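Local coordinates for cell division control protein 73 (Saccharomyces cerevisiae, PDB 3V46) that acts as a subunit of the PAF1 complex in transcription elongation and, through its C-terminal Ras-like domain, promotes association of that complex with chromatin, at residues E83-V88 with N102-S107; P15-P20 with A90-G95; Q34-S39 with E151-F156; S25-A30 with Y118-A123. One frame throughout, in Å; residues are numbered along the deposited sequence. Where two conformers were deposited one is given.

How the interactions relate
Interaction 2 lies nearest the centre of the domain and is the one built on backbone hydrogen bonds, pairing two parallel strands of the Ras-like sheet. Interaction 4 continues outward from the same sheet: strand 116-122 neighbours strand 88-92, and a loop is laid against it through methyl-on-ring contacts and one water. Interaction 3 joins two helices over that side of the sheet by mainly apolar packing, and Phe156 reaches both Phe92 of interaction 2 and Phe120 of interaction 4. Interaction 1, on the opposite side of the chain's centre from interactions 3 and 4, is partly buried and more exposed; it brings two loops together round a tryptophan that also packs on Leu18 of interaction 2.

Interaction 1: residues E83-V88 with N102-S107; sequences EYWDRV and NYQWNS
Trp85 has CG beside its backbone N and anti to the carbonyl carbon (chi1 -77°), on a CB that points toward residues 102-107, and its indole meets Tyr103 and Gln104. Gln104 differs, with CG anti to the backbone N, and meets the indole through the first carbon of its side chain. Its CB stands over the five-membered ring of Trp85, 3.6 Å from the centroid and 18° off the ring normal, a CH-pi contact. The backbone covers the same indole, since Gln104 N lies 3.6 Å above the ring plane.

The far end of the indole belongs to Tyr103. Atom CH2 of Trp85 comes within 3.5 Å of CD1 of Tyr103, and the two side chains cross at about a right angle. Their ring planes are inclined at 44°, an oblique pairing. The Tyr103 hydroxyl turns to another partner, a hydrogen bond with Gln99.

Trp105 closes the near end with the rim of its six-membered ring: its CH2 lies 3.9 Å from CB of Trp85, while the carbonyl O of Trp85 is in the plane of the Trp105 ring, 3.6 Å from CZ3. Asp86 brings OD1 to the same edge, 4.0 Å from Trp105 CH2.

Beyond the two loops, Trp85 stacks with Phe79 and packs on Leu18, and Trp105 lies on helix 108-114. The loop contact therefore rests on dispersion and CH-pi attraction between aromatic and aliphatic surfaces, with the oxygens of Trp85 and Asp86 probably adding a weak electrostatic pull on the electropositive rim of Trp105.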
# COMPACT_ATOMS: atom_id res chain seq x y z
N GLU A 83 -3.39 12.69 -14.75
CA GLU A 83 -3.36 11.31 -15.24
C GLU A 83 -2.49 10.38 -14.38
O GLU A 83 -2.65 9.16 -14.42
CB GLU A 83 -2.95 11.25 -16.72
CG GLU A 83 -1.72 12.05 -17.12
CD GLU A 83 -1.46 11.99 -18.62
OE1 GLU A 83 -2.23 11.30 -19.33
OE2 GLU A 83 -0.49 12.62 -19.09
N TYR A 84 -1.59 10.95 -13.58
CA TYR A 84 -0.83 10.16 -12.62
C TYR A 84 -1.80 9.47 -11.67
O TYR A 84 -1.55 8.36 -11.21
CB TYR A 84 0.13 11.04 -11.80
CG TYR A 84 1.47 11.30 -12.44
CD1 TYR A 84 2.53 10.41 -12.29
CD2 TYR A 84 1.70 12.46 -13.18
CE1 TYR A 84 3.76 10.66 -12.87
CE2 TYR A 84 2.92 12.71 -13.76
CZ TYR A 84 3.95 11.81 -13.60
OH TYR A 84 5.18 12.05 -14.17
N TRP A 85 -2.90 10.14 -11.35
CA TRP A 85 -3.86 9.57 -10.41
C TRP A 85 -4.51 8.30 -10.94
O TRP A 85 -4.90 7.44 -10.15
CB TRP A 85 -4.91 10.61 -10.02
CG TRP A 85 -4.35 11.56 -9.04
CD1 TRP A 85 -3.93 12.84 -9.26
CD2 TRP A 85 -4.09 11.28 -7.66
NE1 TRP A 85 -3.44 13.38 -8.10
CE2 TRP A 85 -3.52 12.44 -7.10
CE3 TRP A 85 -4.28 10.16 -6.85
CZ2 TRP A 85 -3.14 12.52 -5.77
CZ3 TRP A 85 -3.91 10.24 -5.52
CH2 TRP A 85 -3.36 11.41 -5.00
N ASP A 86 -4.63 8.18 -12.25
CA ASP A 86 -5.23 6.98 -12.84
C ASP A 86 -4.33 5.77 -12.66
O ASP A 86 -4.79 4.63 -12.83
CB ASP A 86 -5.49 7.17 -14.34
CG ASP A 86 -6.51 8.24 -14.63
OD1 ASP A 86 -7.45 8.40 -13.82
OD2 ASP A 86 -6.39 8.91 -15.68
N ARG A 87 -3.07 6.02 -12.32
CA ARG A 87 -2.06 4.97 -12.17
C ARG A 87 -2.01 4.41 -10.75
O ARG A 87 -1.32 3.43 -10.50
CB ARG A 87 -0.67 5.51 -12.53
CG ARG A 87 -0.50 5.84 -14.02
CD ARG A 87 0.75 6.67 -14.28
NE ARG A 87 1.97 6.00 -13.84
CZ ARG A 87 3.16 6.57 -13.82
NH1 ARG A 87 3.31 7.82 -14.23
NH2 ARG A 87 4.22 5.89 -13.39
N VAL A 88 -2.72 5.04 -9.82
CA VAL A 88 -2.69 4.60 -8.43
C VAL A 88 -3.55 3.34 -8.30
O VAL A 88 -4.75 3.37 -8.58
CB VAL A 88 -3.19 5.71 -7.49
CG1 VAL A 88 -3.33 5.20 -6.06
CG2 VAL A 88 -2.24 6.90 -7.52
N ASN A 102 -5.62 16.10 -0.40
CA ASN A 102 -5.05 16.60 -1.65
C ASN A 102 -5.05 15.54 -2.76
O ASN A 102 -4.41 15.71 -3.80
CB ASN A 102 -3.63 17.11 -1.41
CG ASN A 102 -2.90 17.44 -2.70
OD1 ASN A 102 -3.08 18.52 -3.28
ND2 ASN A 102 -2.06 16.51 -3.16
N TYR A 103 -5.78 14.45 -2.55
CA TYR A 103 -5.89 13.41 -3.55
C TYR A 103 -6.91 13.83 -4.62
O TYR A 103 -7.78 14.66 -4.35
CB TYR A 103 -6.34 12.09 -2.91
CG TYR A 103 -5.30 11.33 -2.09
CD1 TYR A 103 -4.13 11.92 -1.64
CD2 TYR A 103 -5.51 9.99 -1.77
CE1 TYR A 103 -3.20 11.20 -0.88
CE2 TYR A 103 -4.60 9.27 -1.02
CZ TYR A 103 -3.45 9.87 -0.58
OH TYR A 103 -2.55 9.11 0.15
N GLN A 104 -6.82 13.26 -5.81
CA GLN A 104 -7.76 13.58 -6.88
C GLN A 104 -9.18 13.32 -6.40
O GLN A 104 -10.09 14.12 -6.65
CB GLN A 104 -7.49 12.73 -8.12
CG GLN A 104 -8.37 13.05 -9.29
CD GLN A 104 -8.18 14.47 -9.77
OE1 GLN A 104 -7.07 15.00 -9.76
NE2 GLN A 104 -9.27 15.10 -10.20
N TRP A 105 -9.36 12.18 -5.74
CA TRP A 105 -10.64 11.81 -5.14
C TRP A 105 -10.44 11.86 -3.64
O TRP A 105 -9.77 11.00 -3.05
CB TRP A 105 -11.08 10.42 -5.62
CG TRP A 105 -11.01 10.29 -7.10
CD1 TRP A 105 -11.91 10.78 -8.01
CD2 TRP A 105 -9.96 9.68 -7.86
NE1 TRP A 105 -11.49 10.50 -9.28
CE2 TRP A 105 -10.30 9.82 -9.22
CE3 TRP A 105 -8.78 9.01 -7.52
CZ2 TRP A 105 -9.49 9.32 -10.25
CZ3 TRP A 105 -7.98 8.52 -8.54
CH2 TRP A 105 -8.34 8.68 -9.89
N ASN A 106 -10.97 12.91 -3.00
CA ASN A 106 -10.56 13.20 -1.62
C ASN A 106 -11.50 12.71 -0.52
O ASN A 106 -11.26 12.94 0.66
CB ASN A 106 -10.27 14.69 -1.45
CG ASN A 106 -11.50 15.56 -1.67
OD1 ASN A 106 -12.62 15.06 -1.77
ND2 ASN A 106 -11.29 16.87 -1.72
N SER A 107 -12.58 12.03 -0.90
CA SER A 107 -13.44 11.40 0.08
C SER A 107 -13.24 9.90 0.03
O SER A 107 -13.12 9.33 -1.06
CB SER A 107 -14.92 11.75 -0.16
OG SER A 107 -15.43 11.03 -1.26

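Interaction 2: residues P15-P20 with A90-G95; sequences PIILIP and AIFTTG
Leu18 meets strand 90-92 through both of its backbone polar atoms. Its N donates to Ala90 O at 3.0 Å, and its O accepts from Phe92 N at 2.9 Å, the donor standing nearly along the C=O axis at 177°. This is parallel pairing, in which one residue bonds to two that flank its partner, Ile91. The same oxygens also receive CA-H contacts, Ala90 O from Ile17 CA at 3.3 Å and Leu18 O from Ile91 CA.

On the face bearing Ile17 and Ala90, Phe92 has CG beside the backbone N, anti to the carbonyl carbon (chi1 -72°). Ile17 and Ile19 both approach its ring obliquely, from the same side, Ile19 CD1 3.6 Å from Phe92 CD2 and Ile17 CG2 3.9 Å from CE1. The opposite face carries Leu18 and Ile91, side by side and pointing the same way, with Leu18 CD1 4.1 Å from Ile91 CG1. An alanine in place of Phe92 would probably leave Ile17 CG2 and Ile19 CD1 without the ring they pack on and open a gap in the core.

Past the strand ends, Pro20 CD rests against Phe92 O, which accepts a hydrogen bond from Gln99. The paired strands are central in the sheet: strand 68-73 bonds to the outer side of strand 16-18, strand 116-122 adjoins strand 88-92, and helix 108-114 covers Ile91 while Phe92 meets Phe120 and Phe156.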
# COMPACT_ATOMS: atom_id res chain seq x y z
N PRO A 15 2.49 1.28 -12.42
CA PRO A 15 1.48 1.57 -11.40
C PRO A 15 2.09 2.14 -10.12
O PRO A 15 3.26 1.92 -9.79
CB PRO A 15 0.83 0.21 -11.15
CG PRO A 15 1.87 -0.78 -11.54
CD PRO A 15 2.64 -0.16 -12.66
N ILE A 16 1.25 2.84 -9.36
CA ILE A 16 1.69 3.55 -8.18
C ILE A 16 0.96 3.04 -6.94
O ILE A 16 -0.25 2.79 -6.97
CB ILE A 16 1.41 5.05 -8.33
CG1 ILE A 16 2.16 5.59 -9.57
CG2 ILE A 16 1.82 5.80 -7.09
CD1 ILE A 16 1.76 6.99 -9.99
N ILE A 17 1.72 2.88 -5.85
CA ILE A 17 1.17 2.56 -4.55
C ILE A 17 1.46 3.73 -3.63
O ILE A 17 2.60 4.19 -3.53
CB ILE A 17 1.80 1.28 -3.96
CG1 ILE A 17 1.53 0.07 -4.86
CG2 ILE A 17 1.25 1.01 -2.56
CD1 ILE A 17 2.19 -1.25 -4.42
N LEU A 18 0.43 4.25 -2.97
CA LEU A 18 0.62 5.35 -2.04
C LEU A 18 0.72 4.81 -0.62
O LEU A 18 -0.17 4.10 -0.17
CB LEU A 18 -0.55 6.32 -2.10
CG LEU A 18 -0.87 6.93 -3.45
CD1 LEU A 18 -2.02 7.92 -3.31
CD2 LEU A 18 0.36 7.61 -3.99
N ILE A 19 1.78 5.19 0.07
CA ILE A 19 2.00 4.77 1.45
C ILE A 19 2.54 5.96 2.25
O ILE A 19 3.70 5.99 2.65
CB ILE A 19 2.93 3.54 1.53
CG1 ILE A 19 3.00 3.01 2.97
CG2 ILE A 19 4.33 3.86 0.97
CD1 ILE A 19 3.61 1.64 3.09
N PRO A 20 1.69 6.96 2.46
CA PRO A 20 2.11 7.99 3.41
C PRO A 20 2.14 7.39 4.81
O PRO A 20 1.55 6.33 5.03
CB PRO A 20 1.01 9.02 3.32
CG PRO A 20 -0.21 8.20 3.06
CD PRO A 20 0.28 7.12 2.08
N ALA A 90 -3.09 1.03 -5.45
CA ALA A 90 -3.28 0.67 -4.05
C ALA A 90 -2.90 1.84 -3.17
O ALA A 90 -1.97 2.59 -3.48
CB ALA A 90 -2.47 -0.56 -3.69
N ILE A 91 -3.62 1.96 -2.06
CA ILE A 91 -3.39 3.00 -1.07
C ILE A 91 -3.36 2.35 0.30
O ILE A 91 -4.33 1.70 0.72
CB ILE A 91 -4.51 4.07 -1.13
CG1 ILE A 91 -4.52 4.73 -2.53
CG2 ILE A 91 -4.31 5.12 -0.04
CD1 ILE A 91 -5.66 5.67 -2.75
N PHE A 92 -2.23 2.50 0.99
CA PHE A 92 -2.13 2.11 2.38
C PHE A 92 -2.59 3.29 3.22
O PHE A 92 -2.15 4.42 3.00
CB PHE A 92 -0.69 1.76 2.76
CG PHE A 92 -0.21 0.45 2.19
CD1 PHE A 92 -0.52 0.06 0.91
CD2 PHE A 92 0.58 -0.38 2.95
CE1 PHE A 92 -0.05 -1.14 0.39
CE2 PHE A 92 1.05 -1.58 2.43
CZ PHE A 92 0.75 -1.95 1.16
N THR A 93 -3.46 3.03 4.20
CA THR A 93 -4.04 4.10 4.99
C THR A 93 -3.48 4.17 6.40
O THR A 93 -3.17 3.15 7.02
CB THR A 93 -5.57 3.95 5.09
OG1 THR A 93 -5.88 2.70 5.70
CG2 THR A 93 -6.20 4.01 3.73
N THR A 94 -3.38 5.39 6.90
CA THR A 94 -2.84 5.67 8.22
C THR A 94 -3.94 5.60 9.24
O THR A 94 -3.69 5.41 10.42
CB THR A 94 -2.26 7.09 8.29
OG1 THR A 94 -3.29 8.04 8.02
CG2 THR A 94 -1.13 7.26 7.29
N GLY A 95 -5.17 5.80 8.78
CA GLY A 95 -6.30 5.93 9.68
C GLY A 95 -6.75 7.36 9.89
O GLY A 95 -7.73 7.59 10.58

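Interaction 3: residues Q34-S39 with E151-F156; sequences QFLLES and EVVRYF
Val153 is the hub of the contact between helices 34-38 and 151-156, and its CG2 makes a CH-pi contact with Phe35. That methyl stands 3.7 Å from the ring centroid, 14° off the normal. Phe35 has CG anti to the backbone N (chi1 -173°), and the far end of its ring comes near helix 151-156. Val152 CG1 touches the same ring at its edge, 4.0 Å from CZ.

Apolar packing of leucine on phenylalanine adds a second contact. CD2 of Leu36 comes to 3.6 Å from CD2 of Phe156, the two side chains crossing obliquely. Val153 also packs against polar atoms at the end of helix 34-38: its CG2 is 3.4 Å from Phe35 O, its CG1 is near Leu36 O, and Ser39 OG lies beside its CB. Leu36 O has a hydrogen bond elsewhere, from Trp157 NE1. A serine in place of Phe35 would probably leave the Val153 and Val152 methyls without their aromatic surface and open a gap between the helices.

The short helical segments run almost perpendicular, at 86°, with axes 9.2 Å apart. Beneath them, Phe35 and Phe156 reach Phe120 on strand 116-122, while Phe35 and Val152 also rest on Leu141 of strand 136-141.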
# COMPACT_ATOMS: atom_id res chain seq x y z
N GLN A 34 11.59 -4.59 2.50
CA GLN A 34 11.92 -5.77 3.29
C GLN A 34 10.68 -6.63 3.47
O GLN A 34 10.73 -7.86 3.39
CB GLN A 34 12.46 -5.37 4.67
CG GLN A 34 13.77 -4.61 4.61
CD GLN A 34 14.70 -4.97 5.75
OE1 GLN A 34 14.39 -5.82 6.59
NE2 GLN A 34 15.86 -4.32 5.80
N PHE A 35 9.55 -5.98 3.72
CA PHE A 35 8.33 -6.71 3.96
C PHE A 35 7.86 -7.44 2.70
O PHE A 35 7.67 -8.65 2.70
CB PHE A 35 7.24 -5.77 4.49
CG PHE A 35 5.98 -6.46 4.91
CD1 PHE A 35 5.98 -7.35 5.97
CD2 PHE A 35 4.80 -6.21 4.26
CE1 PHE A 35 4.81 -7.99 6.36
CE2 PHE A 35 3.63 -6.83 4.64
CZ PHE A 35 3.63 -7.72 5.70
N LEU A 36 7.69 -6.70 1.61
CA LEU A 36 7.12 -7.27 0.40
C LEU A 36 8.06 -8.16 -0.41
O LEU A 36 7.60 -9.06 -1.11
CB LEU A 36 6.56 -6.17 -0.49
CG LEU A 36 5.38 -5.39 0.09
CD1 LEU A 36 4.87 -4.43 -0.95
CD2 LEU A 36 4.27 -6.34 0.53
N LEU A 37 9.37 -7.92 -0.34
CA LEU A 37 10.31 -8.72 -1.10
C LEU A 37 10.90 -9.87 -0.30
O LEU A 37 11.16 -10.95 -0.84
CB LEU A 37 11.44 -7.85 -1.65
CG LEU A 37 10.99 -6.85 -2.71
CD1 LEU A 37 12.19 -6.11 -3.25
CD2 LEU A 37 10.24 -7.55 -3.84
N GLU A 38 11.13 -9.65 0.99
CA GLU A 38 11.79 -10.66 1.81
C GLU A 38 10.86 -11.31 2.81
O GLU A 38 11.26 -12.22 3.53
CB GLU A 38 12.98 -10.04 2.54
CG GLU A 38 13.97 -9.36 1.63
CD GLU A 38 15.26 -9.01 2.34
OE1 GLU A 38 15.22 -8.19 3.29
OE2 GLU A 38 16.31 -9.57 1.97
N SER A 39 9.61 -10.83 2.86
CA SER A 39 8.64 -11.31 3.83
C SER A 39 9.22 -11.16 5.22
O SER A 39 9.04 -12.01 6.09
CB SER A 39 8.26 -12.76 3.56
OG SER A 39 7.76 -12.90 2.24
N GLU A 151 3.00 -15.81 4.80
CA GLU A 151 1.65 -16.01 4.30
C GLU A 151 0.93 -14.68 4.12
O GLU A 151 0.19 -14.50 3.15
CB GLU A 151 0.85 -16.93 5.23
CG GLU A 151 -0.64 -17.00 4.93
CD GLU A 151 -0.97 -17.75 3.64
OE1 GLU A 151 -0.07 -18.39 3.07
OE2 GLU A 151 -2.15 -17.69 3.21
N VAL A 152 1.14 -13.75 5.04
CA VAL A 152 0.54 -12.42 4.92
C VAL A 152 1.01 -11.77 3.63
O VAL A 152 0.23 -11.20 2.88
CB VAL A 152 0.86 -11.52 6.12
CG1 VAL A 152 0.40 -10.09 5.86
CG2 VAL A 152 0.19 -12.05 7.37
N VAL A 153 2.30 -11.87 3.36
CA VAL A 153 2.85 -11.24 2.16
C VAL A 153 2.37 -11.93 0.89
O VAL A 153 2.06 -11.26 -0.10
CB VAL A 153 4.39 -11.16 2.23
CG1 VAL A 153 4.97 -10.65 0.93
CG2 VAL A 153 4.79 -10.25 3.40
N ARG A 154 2.30 -13.26 0.91
CA ARG A 154 1.80 -14.00 -0.25
C ARG A 154 0.37 -13.57 -0.52
O ARG A 154 -0.02 -13.32 -1.67
CB ARG A 154 1.87 -15.52 -0.01
CG ARG A 154 1.28 -16.33 -1.13
CD ARG A 154 1.32 -17.83 -0.84
NE ARG A 154 2.69 -18.33 -0.67
CZ ARG A 154 3.21 -18.73 0.49
NH1 ARG A 154 2.49 -18.72 1.61
NH2 ARG A 154 4.46 -19.17 0.53
N TYR A 155 -0.41 -13.46 0.54
CA TYR A 155 -1.80 -13.05 0.40
C TYR A 155 -1.90 -11.62 -0.11
O TYR A 155 -2.76 -11.30 -0.92
CB TYR A 155 -2.54 -13.18 1.72
CG TYR A 155 -3.92 -12.59 1.61
CD1 TYR A 155 -4.94 -13.29 0.99
CD2 TYR A 155 -4.17 -11.31 2.06
CE1 TYR A 155 -6.19 -12.73 0.86
CE2 TYR A 155 -5.41 -10.75 1.93
CZ TYR A 155 -6.42 -11.46 1.33
OH TYR A 155 -7.67 -10.89 1.20
N PHE A 156 -1.02 -10.75 0.36
CA PHE A 156 -1.06 -9.38 -0.10
C PHE A 156 -0.81 -9.32 -1.59
O PHE A 156 -1.53 -8.66 -2.32
CB PHE A 156 -0.03 -8.49 0.60
CG PHE A 156 0.08 -7.14 -0.03
CD1 PHE A 156 -0.83 -6.15 0.30
CD2 PHE A 156 1.04 -6.88 -1.00
CE1 PHE A 156 -0.78 -4.92 -0.30
CE2 PHE A 156 1.10 -5.63 -1.60
CZ PHE A 156 0.19 -4.65 -1.24

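Interaction 4: residues S25-A30 with Y118-A123; sequences SILTVA and YYFHFA
Leu27 stands with its CD1 methyl over the middle of the Phe120 ring, whereas Ile26 lays its branches against Phe122. The leucine methyl is 3.6 Å from the Phe120 centroid and only 11° off the ring normal, an almost vertical CH-pi approach. Leu27 CG lies beside the backbone N, anti to the carbonyl carbon (chi1 -71°), and from it CD1 reaches the ring.

Both branches of Ile26 meet the Phe122 ring, and the longer one also reaches the backbone of His121. Its CG1 lies between the backbone N and the carbonyl carbon (chi1 72°), while CG2 sits beside the N. CD1, the end of the longer branch, is placed 4.2 Å from the Phe122 centroid, over the face but offset toward the rim, and lies 3.6 Å from His121 C. The shorter branch presses CG2 against Phe122 CE2 at 3.4 Å, over the same ring. Against Phe120 the isoleucine crosses at about a right angle, with CG1 4.1 Å from CB.

One water joins the two backbones, accepting from Ile26 N at 3.3 Å and donating to Phe120 O at 3.2 Å. On the loop's other side, Ile26 O is bound by Tyr41 OH and Asn31 ND2. Ile26 also touches Leu141 of strand 136-141, and Phe120 touches Val139 there.

The loop from strand 16-18 to helix 32-38, which holds the P-loop in nucleotide-binding relatives, is thus seated on strand 116-122 by aliphatic branches on aromatic faces. The water meets the polar needs of Ile26 N and Phe120 O where the backbones do not bond directly.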
# COMPACT_ATOMS: atom_id res chain seq x y z
N SER A 25 2.11 4.29 12.04
CA SER A 25 2.19 3.39 10.89
C SER A 25 3.12 2.22 11.14
O SER A 25 4.24 2.41 11.59
CB SER A 25 2.69 4.14 9.66
OG SER A 25 1.71 5.05 9.20
N ILE A 26 2.65 1.02 10.85
CA ILE A 26 3.52 -0.14 11.00
C ILE A 26 4.26 -0.46 9.70
O ILE A 26 5.33 -1.06 9.75
CB ILE A 26 2.82 -1.40 11.61
CG1 ILE A 26 1.84 -2.05 10.65
CG2 ILE A 26 2.13 -1.03 12.94
CD1 ILE A 26 1.19 -3.31 11.26
N LEU A 27 3.70 -0.03 8.56
CA LEU A 27 4.38 -0.14 7.26
C LEU A 27 4.56 1.25 6.65
O LEU A 27 3.62 2.04 6.60
CB LEU A 27 3.59 -1.01 6.28
CG LEU A 27 3.56 -2.52 6.55
CD1 LEU A 27 2.64 -3.23 5.56
CD2 LEU A 27 4.96 -3.09 6.46
N THR A 28 5.79 1.55 6.24
CA THR A 28 6.12 2.82 5.61
C THR A 28 7.08 2.57 4.45
O THR A 28 7.51 1.44 4.24
CB THR A 28 6.82 3.75 6.58
OG1 THR A 28 8.16 3.28 6.79
CG2 THR A 28 6.09 3.78 7.92
N VAL A 29 7.43 3.60 3.69
CA VAL A 29 8.40 3.39 2.61
C VAL A 29 9.74 2.88 3.15
O VAL A 29 10.51 2.28 2.40
CB VAL A 29 8.68 4.65 1.74
CG1 VAL A 29 7.50 4.95 0.84
CG2 VAL A 29 9.06 5.86 2.60
N ALA A 30 10.01 3.09 4.43
CA ALA A 30 11.30 2.67 4.99
C ALA A 30 11.42 1.16 5.17
O ALA A 30 12.53 0.63 5.13
CB ALA A 30 11.60 3.39 6.29
N TYR A 118 -5.86 -0.50 1.79
CA TYR A 118 -5.40 -1.42 2.82
C TYR A 118 -5.20 -0.67 4.12
O TYR A 118 -4.81 0.50 4.11
CB TYR A 118 -4.07 -2.07 2.44
CG TYR A 118 -4.13 -2.96 1.22
CD1 TYR A 118 -3.91 -2.44 -0.05
CD2 TYR A 118 -4.43 -4.30 1.34
CE1 TYR A 118 -3.97 -3.23 -1.15
CE2 TYR A 118 -4.49 -5.11 0.21
CZ TYR A 118 -4.26 -4.56 -1.03
OH TYR A 118 -4.32 -5.34 -2.16
N TYR A 119 -5.47 -1.34 5.23
CA TYR A 119 -5.18 -0.82 6.55
C TYR A 119 -4.46 -1.93 7.34
O TYR A 119 -5.06 -2.93 7.70
CB TYR A 119 -6.45 -0.39 7.29
CG TYR A 119 -6.17 0.12 8.69
CD1 TYR A 119 -5.66 1.40 8.89
CD2 TYR A 119 -6.42 -0.67 9.80
CE1 TYR A 119 -5.40 1.87 10.16
CE2 TYR A 119 -6.17 -0.20 11.07
CZ TYR A 119 -5.65 1.07 11.25
OH TYR A 119 -5.41 1.55 12.51
N PHE A 120 -3.17 -1.74 7.57
CA PHE A 120 -2.37 -2.71 8.31
C PHE A 120 -2.28 -2.30 9.77
O PHE A 120 -2.10 -1.11 10.09
CB PHE A 120 -0.95 -2.80 7.73
CG PHE A 120 -0.85 -3.61 6.47
CD1 PHE A 120 -1.19 -3.06 5.24
CD2 PHE A 120 -0.40 -4.92 6.51
CE1 PHE A 120 -1.08 -3.80 4.08
CE2 PHE A 120 -0.28 -5.66 5.35
CZ PHE A 120 -0.63 -5.11 4.14
N HIS A 121 -2.40 -3.27 10.67
CA HIS A 121 -2.28 -3.01 12.09
C HIS A 121 -1.86 -4.27 12.83
O HIS A 121 -1.88 -5.37 12.28
CB HIS A 121 -3.61 -2.50 12.65
CG HIS A 121 -4.70 -3.51 12.61
ND1 HIS A 121 -5.12 -4.19 13.73
CD2 HIS A 121 -5.45 -3.98 11.58
CE1 HIS A 121 -6.09 -5.03 13.40
NE2 HIS A 121 -6.30 -4.92 12.10
N PHE A 122 -1.43 -4.10 14.07
CA PHE A 122 -1.03 -5.24 14.88
C PHE A 122 -2.23 -5.93 15.47
O PHE A 122 -3.18 -5.29 15.92
CB PHE A 122 -0.09 -4.82 16.00
CG PHE A 122 1.30 -4.50 15.53
CD1 PHE A 122 1.99 -5.39 14.72
CD2 PHE A 122 1.92 -3.32 15.89
CE1 PHE A 122 3.27 -5.11 14.29
CE2 PHE A 122 3.20 -3.03 15.45
CZ PHE A 122 3.87 -3.92 14.65
N ALA A 123 -2.16 -7.26 15.48
CA ALA A 123 -3.14 -8.08 16.17
C ALA A 123 -3.23 -7.59 17.61
O ALA A 123 -2.21 -7.41 18.28
CB ALA A 123 -2.70 -9.52 16.14
O HOH W 1 -0.52 1.65 10.28